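Local atomic coordinates of TetR family Transcriptional regulator (Streptococcus agalactiae 2603V/R, PDB entry 3KKC), a protein that probably binds DNA as a transcriptional regulator of the TetR family, and carries a nickel ion held by histidines. Residues K89-E92 against S97-T100; L101-D106 against W155-Q160. All coordinates share one frame; numbering follows the deposited sequence.

In the fold
The chain opens with helix 4-24 and runs through the predicted helix-turn-helix motif, an N-terminal part that probably binds DNA; helix 57-71 then leads into the C-terminal helices. Contact 1 comes first: it closes the short turn between helices 80-93 and 98-103, packing 89-92 against 97-100. Contact 2 begins on the same helix 98-103 and closes a much longer, mostly helical loop, through helix 107-129 and most of helix 137-157, before 155-160 meets 101-106. The two run in series, neither nested nor crossed, yet their centres lie only 8 Å apart. They touch through, among others, Phe91 O and Leu156 CD2 at 3.5 Å, linking helix 80-93 directly to 137-157; helix 98-103, shared by both contacts, completes the trio.

Contact 1: residues K89-E92 against S97-T100; sequences KHFE and SIAT. With NI (nickel (II) ion), chain E.
His90 NE2 binds the nickel ion at 2.1 Å, while the carbonyl O of the same residue lies 3.6 Å from the CG2 methyl of Ile98. The metal end points away from 97-100, and there His70 and His86 join His90 around the ion. One helix turn therefore carries both a metal ligand and, through the backbone of His90 and the Phe91 ring, part of the packing against 97-100. The main packing belongs to the next residue. The Phe91 ring takes the CG2 methyl of Ile98 over one face as a CH-pi contact, 4.0 Å from CG2 to the ring centroid and displaced toward the rim. Ile98 CG1 lies over the CE1-CZ rim on the same face, 3.6 Å from Phe91 CE1. Placing CG1 opposite the backbone N (chi1 -163°) lets both branches of Ile98 work on the same ring. Ala99 CA sits at the ring edge, near its plane, and Ala99 CB rests 3.5 Å from Phe91 O. Leu71 of helix 57-71 touches both Phe91 and Ile98. The contact is a buried apolar junction between successive helices 80-93 and 98-103 of the C-terminal domain of this TetR-family protein, beside its three-histidine nickel site.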
loop_
_atom_site.group_PDB
_atom_site.type_symbol
_atom_site.label_atom_id
_atom_site.label_comp_id
_atom_site.label_asym_id
_atom_site.label_seq_id
_atom_site.Cartn_x
_atom_site.Cartn_y
_atom_site.Cartn_z
ATOM N N LYS A 89 -11.862 -17.619 0.853
ATOM C CA LYS A 89 -13.158 -17.941 0.252
ATOM C C LYS A 89 -14.060 -16.713 0.325
ATOM O O LYS A 89 -14.686 -16.328 -0.660
ATOM C CB LYS A 89 -13.807 -19.128 0.954
ATOM C CG LYS A 89 -14.922 -19.802 0.155
ATOM C CD LYS A 89 -15.185 -21.254 0.626
ATOM C CE LYS A 89 -15.774 -21.309 2.039
ATOM N NZ LYS A 89 -15.646 -22.643 2.729
ATOM N N HIS A 90 -14.098 -16.085 1.498
ATOM C CA HIS A 90 -14.892 -14.880 1.703
ATOM C C HIS A 90 -14.503 -13.720 0.818
ATOM O O HIS A 90 -15.351 -12.950 0.381
ATOM C CB HIS A 90 -14.845 -14.457 3.158
ATOM C CG HIS A 90 -15.798 -15.218 4.013
ATOM N ND1 HIS A 90 -16.873 -14.625 4.636
ATOM C CD2 HIS A 90 -15.869 -16.536 4.305
ATOM C CE1 HIS A 90 -17.549 -15.540 5.304
ATOM N NE2 HIS A 90 -16.969 -16.709 5.109
ATOM N N PHE A 91 -13.219 -13.589 0.538
ATOM C CA PHE A 91 -12.790 -12.471 -0.269
ATOM C C PHE A 91 -13.251 -12.620 -1.720
ATOM O O PHE A 91 -13.659 -11.631 -2.341
ATOM C CB PHE A 91 -11.276 -12.187 -0.104
ATOM C CG PHE A 91 -10.945 -11.379 1.146
ATOM C CD1 PHE A 91 -11.002 -9.990 1.131
ATOM C CD2 PHE A 91 -10.602 -12.009 2.337
ATOM C CE1 PHE A 91 -10.720 -9.236 2.280
ATOM C CE2 PHE A 91 -10.298 -11.267 3.488
ATOM C CZ PHE A 91 -10.367 -9.873 3.459
ATOM N N GLU A 92 -13.251 -13.843 -2.243
ATOM C CA GLU A 92 -13.506 -14.036 -3.676
ATOM C C GLU A 92 -14.971 -13.820 -4.087
ATOM O O GLU A 92 -15.251 -13.535 -5.264
ATOM C CB GLU A 92 -12.954 -15.384 -4.195
ATOM C CG GLU A 92 -13.752 -16.621 -3.782
ATOM C CD GLU A 92 -13.418 -17.872 -4.604
ATOM O OE1 GLU A 92 -12.931 -17.739 -5.749
ATOM O OE2 GLU A 92 -13.658 -18.994 -4.099
ATOM N N SER A 97 -18.982 -7.282 1.200
ATOM C CA SER A 97 -18.149 -6.195 0.705
ATOM C C SER A 97 -16.746 -6.190 1.341
ATOM O O SER A 97 -16.059 -5.140 1.384
ATOM C CB SER A 97 -18.841 -4.854 0.957
ATOM O OG SER A 97 -20.203 -4.906 0.562
ATOM N N ILE A 98 -16.322 -7.357 1.831
ATOM C CA ILE A 98 -15.038 -7.446 2.508
ATOM C C ILE A 98 -13.881 -7.175 1.538
ATOM O O ILE A 98 -12.902 -6.543 1.906
ATOM C CB ILE A 98 -14.850 -8.776 3.253
ATOM C CG1 ILE A 98 -13.723 -8.646 4.263
ATOM C CG2 ILE A 98 -14.589 -9.941 2.281
ATOM C CD1 ILE A 98 -13.757 -9.705 5.305
ATOM N N ALA A 99 -14.030 -7.633 0.298
ATOM C CA ALA A 99 -13.074 -7.372 -0.769
ATOM C C ALA A 99 -13.023 -5.888 -1.078
ATOM O O ALA A 99 -11.959 -5.289 -1.199
ATOM C CB ALA A 99 -13.476 -8.118 -2.017
ATOM N N THR A 100 -14.193 -5.299 -1.234
ATOM C CA THR A 100 -14.269 -3.914 -1.616
ATOM C C THR A 100 -13.756 -3.066 -0.467
ATOM O O THR A 100 -13.255 -1.969 -0.670
ATOM C CB THR A 100 -15.707 -3.549 -1.982
ATOM O OG1 THR A 100 -16.183 -4.504 -2.938
ATOM C CG2 THR A 100 -15.792 -2.113 -2.586
HETATM NI NI NI E . -17.608 -18.434 6.226
#

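Contact 2: residues L101-D106 against W155-Q160; sequences LLLSDD and WLHQRQ
Leu103 lies over one face of the His157 imidazole, its CG carbon displaced toward the rim and 3.8 Å from His157 NE2. It is a CH-pi contact, with CG 4.1 Å from the ring centroid and 25° off the normal. The two side chains run past each other in opposite directions, and the histidine reaches back to Leu103 because its CG stands opposite the carbonyl carbon (chi1 -73°). The ring is also tied loosely to its own helix through a weak hydrogen bond between ND1 and Lys153 O. Beyond CG, both methyls of Leu103 face Leu156 CB from the same side, CD1 at 3.9 Å and CD2 at 4.0 Å. Deeper in, Leu102 and Leu156 cross at about a right angle and meet through their methyls, Leu102 CD2 standing 4.1 Å from Leu156 CD1. Leu102 continues into the core against Phe109, Leu110 and Phe113 of helix 107-129. In the all-helical C-terminal domain of this TetR-family protein, short helix 98-103 lies against the C-terminal end of helix 137-157. At that end, Gln158 packs on Asp138 of the second subunit. The other segment turns over just past Leu103. Ser104 OG donates to Leu101 O at 2.6 Å, approaching from above the carbonyl plane, and accepts from Asp106 N at 3.1 Å, the second bond making an ST turn. Two bonds thus hold one hydroxyl where the chain leaves helix 98-103. Asp105, the residue between Ser104 and Asp106, has a positive phi (69°) and departs from the helical path. Asp106 then caps helix 107-129, its OD2 taking the backbone N of Phe109.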
loop_
_atom_site.group_PDB
_atom_site.type_symbol
_atom_site.label_atom_id
_atom_site.label_comp_id
_atom_site.label_asym_id
_atom_site.label_seq_id
_atom_site.Cartn_x
_atom_site.Cartn_y
_atom_site.Cartn_z
ATOM N N LEU A 101 -13.872 -3.582 0.748
ATOM C CA LEU A 101 -13.428 -2.830 1.912
ATOM C C LEU A 101 -11.908 -2.715 1.875
ATOM O O LEU A 101 -11.355 -1.656 2.153
ATOM C CB LEU A 101 -13.901 -3.515 3.198
ATOM C CG LEU A 101 -14.464 -2.621 4.305
ATOM C CD1 LEU A 101 -14.983 -1.299 3.760
ATOM C CD2 LEU A 101 -15.559 -3.358 5.053
ATOM N N LEU A 102 -11.254 -3.812 1.490
ATOM C CA LEU A 102 -9.798 -3.913 1.437
ATOM C C LEU A 102 -9.201 -3.169 0.252
ATOM O O LEU A 102 -8.147 -2.543 0.367
ATOM C CB LEU A 102 -9.378 -5.377 1.339
ATOM C CG LEU A 102 -7.862 -5.587 1.277
ATOM C CD1 LEU A 102 -7.241 -5.327 2.645
ATOM C CD2 LEU A 102 -7.493 -6.985 0.783
ATOM N N LEU A 103 -9.872 -3.273 -0.890
ATOM C CA LEU A 103 -9.433 -2.637 -2.128
ATOM C C LEU A 103 -9.677 -1.118 -2.119
ATOM O O LEU A 103 -9.130 -0.376 -2.940
ATOM C CB LEU A 103 -10.181 -3.260 -3.311
ATOM C CG LEU A 103 -9.520 -4.319 -4.197
ATOM C CD1 LEU A 103 -8.599 -5.199 -3.381
ATOM C CD2 LEU A 103 -10.590 -5.126 -4.934
ATOM N N SER A 104 -10.526 -0.671 -1.203
ATOM C CA SER A 104 -10.895 0.724 -1.125
ATOM C C SER A 104 -9.761 1.491 -0.442
ATOM O O SER A 104 -9.722 2.732 -0.470
ATOM C CB SER A 104 -12.180 0.871 -0.311
ATOM O OG SER A 104 -11.913 0.680 1.072
ATOM N N ASP A 105 -8.852 0.746 0.182
ATOM C CA ASP A 105 -7.769 1.357 0.940
ATOM C C ASP A 105 -8.224 2.054 2.217
ATOM O O ASP A 105 -7.428 2.780 2.822
ATOM C CB ASP A 105 -7.017 2.391 0.086
ATOM C CG ASP A 105 -6.026 1.759 -0.864
ATOM O OD1 ASP A 105 -5.592 0.613 -0.595
ATOM O OD2 ASP A 105 -5.678 2.414 -1.871
ATOM N N ASP A 106 -9.477 1.880 2.627
ATOM C CA ASP A 106 -9.902 2.541 3.853
ATOM C C ASP A 106 -8.894 2.244 4.946
ATOM O O ASP A 106 -8.745 1.097 5.358
ATOM C CB ASP A 106 -11.276 2.094 4.309
ATOM C CG ASP A 106 -11.683 2.754 5.615
ATOM O OD1 ASP A 106 -12.253 3.865 5.576
ATOM O OD2 ASP A 106 -11.417 2.175 6.686
ATOM N N TRP A 155 -4.757 -10.427 -6.315
ATOM C CA TRP A 155 -5.652 -11.490 -6.748
ATOM C C TRP A 155 -7.079 -10.951 -6.928
ATOM O O TRP A 155 -7.762 -11.272 -7.902
ATOM C CB TRP A 155 -5.601 -12.609 -5.701
ATOM C CG TRP A 155 -6.510 -13.792 -5.924
ATOM C CD1 TRP A 155 -6.568 -14.596 -7.028
ATOM C CD2 TRP A 155 -7.458 -14.330 -4.988
ATOM N NE1 TRP A 155 -7.501 -15.577 -6.842
ATOM C CE2 TRP A 155 -8.060 -15.441 -5.599
ATOM C CE3 TRP A 155 -7.857 -13.972 -3.691
ATOM C CZ2 TRP A 155 -9.041 -16.206 -4.960
ATOM C CZ3 TRP A 155 -8.826 -14.731 -3.059
ATOM C CH2 TRP A 155 -9.408 -15.835 -3.694
ATOM N N LEU A 156 -7.510 -10.106 -6.000
ATOM C CA LEU A 156 -8.838 -9.509 -6.065
ATOM C C LEU A 156 -9.012 -8.527 -7.246
ATOM O O LEU A 156 -10.131 -8.344 -7.743
ATOM C CB LEU A 156 -9.195 -8.851 -4.717
ATOM C CG LEU A 156 -9.332 -9.821 -3.528
ATOM C CD1 LEU A 156 -9.372 -9.109 -2.193
ATOM C CD2 LEU A 156 -10.570 -10.711 -3.653
ATOM N N HIS A 157 -7.924 -7.894 -7.693
ATOM C CA HIS A 157 -7.994 -7.001 -8.857
ATOM C C HIS A 157 -8.019 -7.826 -10.127
ATOM O O HIS A 157 -8.263 -7.302 -11.211
ATOM C CB HIS A 157 -6.775 -6.082 -8.963
ATOM C CG HIS A 157 -6.736 -4.980 -7.954
ATOM N ND1 HIS A 157 -5.901 -5.008 -6.856
ATOM C CD2 HIS A 157 -7.397 -3.799 -7.896
ATOM C CE1 HIS A 157 -6.065 -3.901 -6.154
ATOM N NE2 HIS A 157 -6.966 -3.149 -6.765
ATOM N N GLN A 158 -7.716 -9.112 -9.999
ATOM C CA GLN A 158 -7.628 -9.986 -11.158
ATOM C C GLN A 158 -9.013 -10.343 -11.684
ATOM O O GLN A 158 -9.898 -10.731 -10.916
ATOM C CB GLN A 158 -6.846 -11.250 -10.813
ATOM C CG GLN A 158 -5.362 -11.018 -10.553
ATOM C CD GLN A 158 -4.600 -10.599 -11.805
ATOM O OE1 GLN A 158 -4.177 -9.446 -11.924
ATOM N NE2 GLN A 158 -4.425 -11.539 -12.749
ATOM N N ARG A 159 -9.184 -10.193 -12.998
ATOM C CA ARG A 159 -10.437 -10.476 -13.690
ATOM C C ARG A 159 -10.573 -11.977 -13.890
ATOM O O ARG A 159 -11.669 -12.534 -13.829
ATOM C CB ARG A 159 -10.470 -9.758 -15.043
ATOM C CG ARG A 159 -11.062 -8.333 -15.049
ATOM C CD ARG A 159 -10.762 -7.519 -13.794
ATOM N NE ARG A 159 -11.684 -7.841 -12.704
ATOM C CZ ARG A 159 -11.773 -7.159 -11.563
ATOM N NH1 ARG A 159 -11.003 -6.098 -11.356
ATOM N NH2 ARG A 159 -12.643 -7.535 -10.631
ATOM N N GLN A 160 -9.444 -12.631 -14.132
ATOM C CA GLN A 160 -9.403 -14.086 -14.169
ATOM C C GLN A 160 -8.538 -14.561 -13.022
ATOM O O GLN A 160 -7.315 -14.548 -13.118
ATOM C CB GLN A 160 -8.834 -14.579 -15.495
ATOM C CG GLN A 160 -9.519 -14.001 -16.735
ATOM C CD GLN A 160 -11.019 -14.205 -16.736
ATOM O OE1 GLN A 160 -11.745 -13.539 -17.475
ATOM N NE2 GLN A 160 -11.494 -15.128 -15.905
#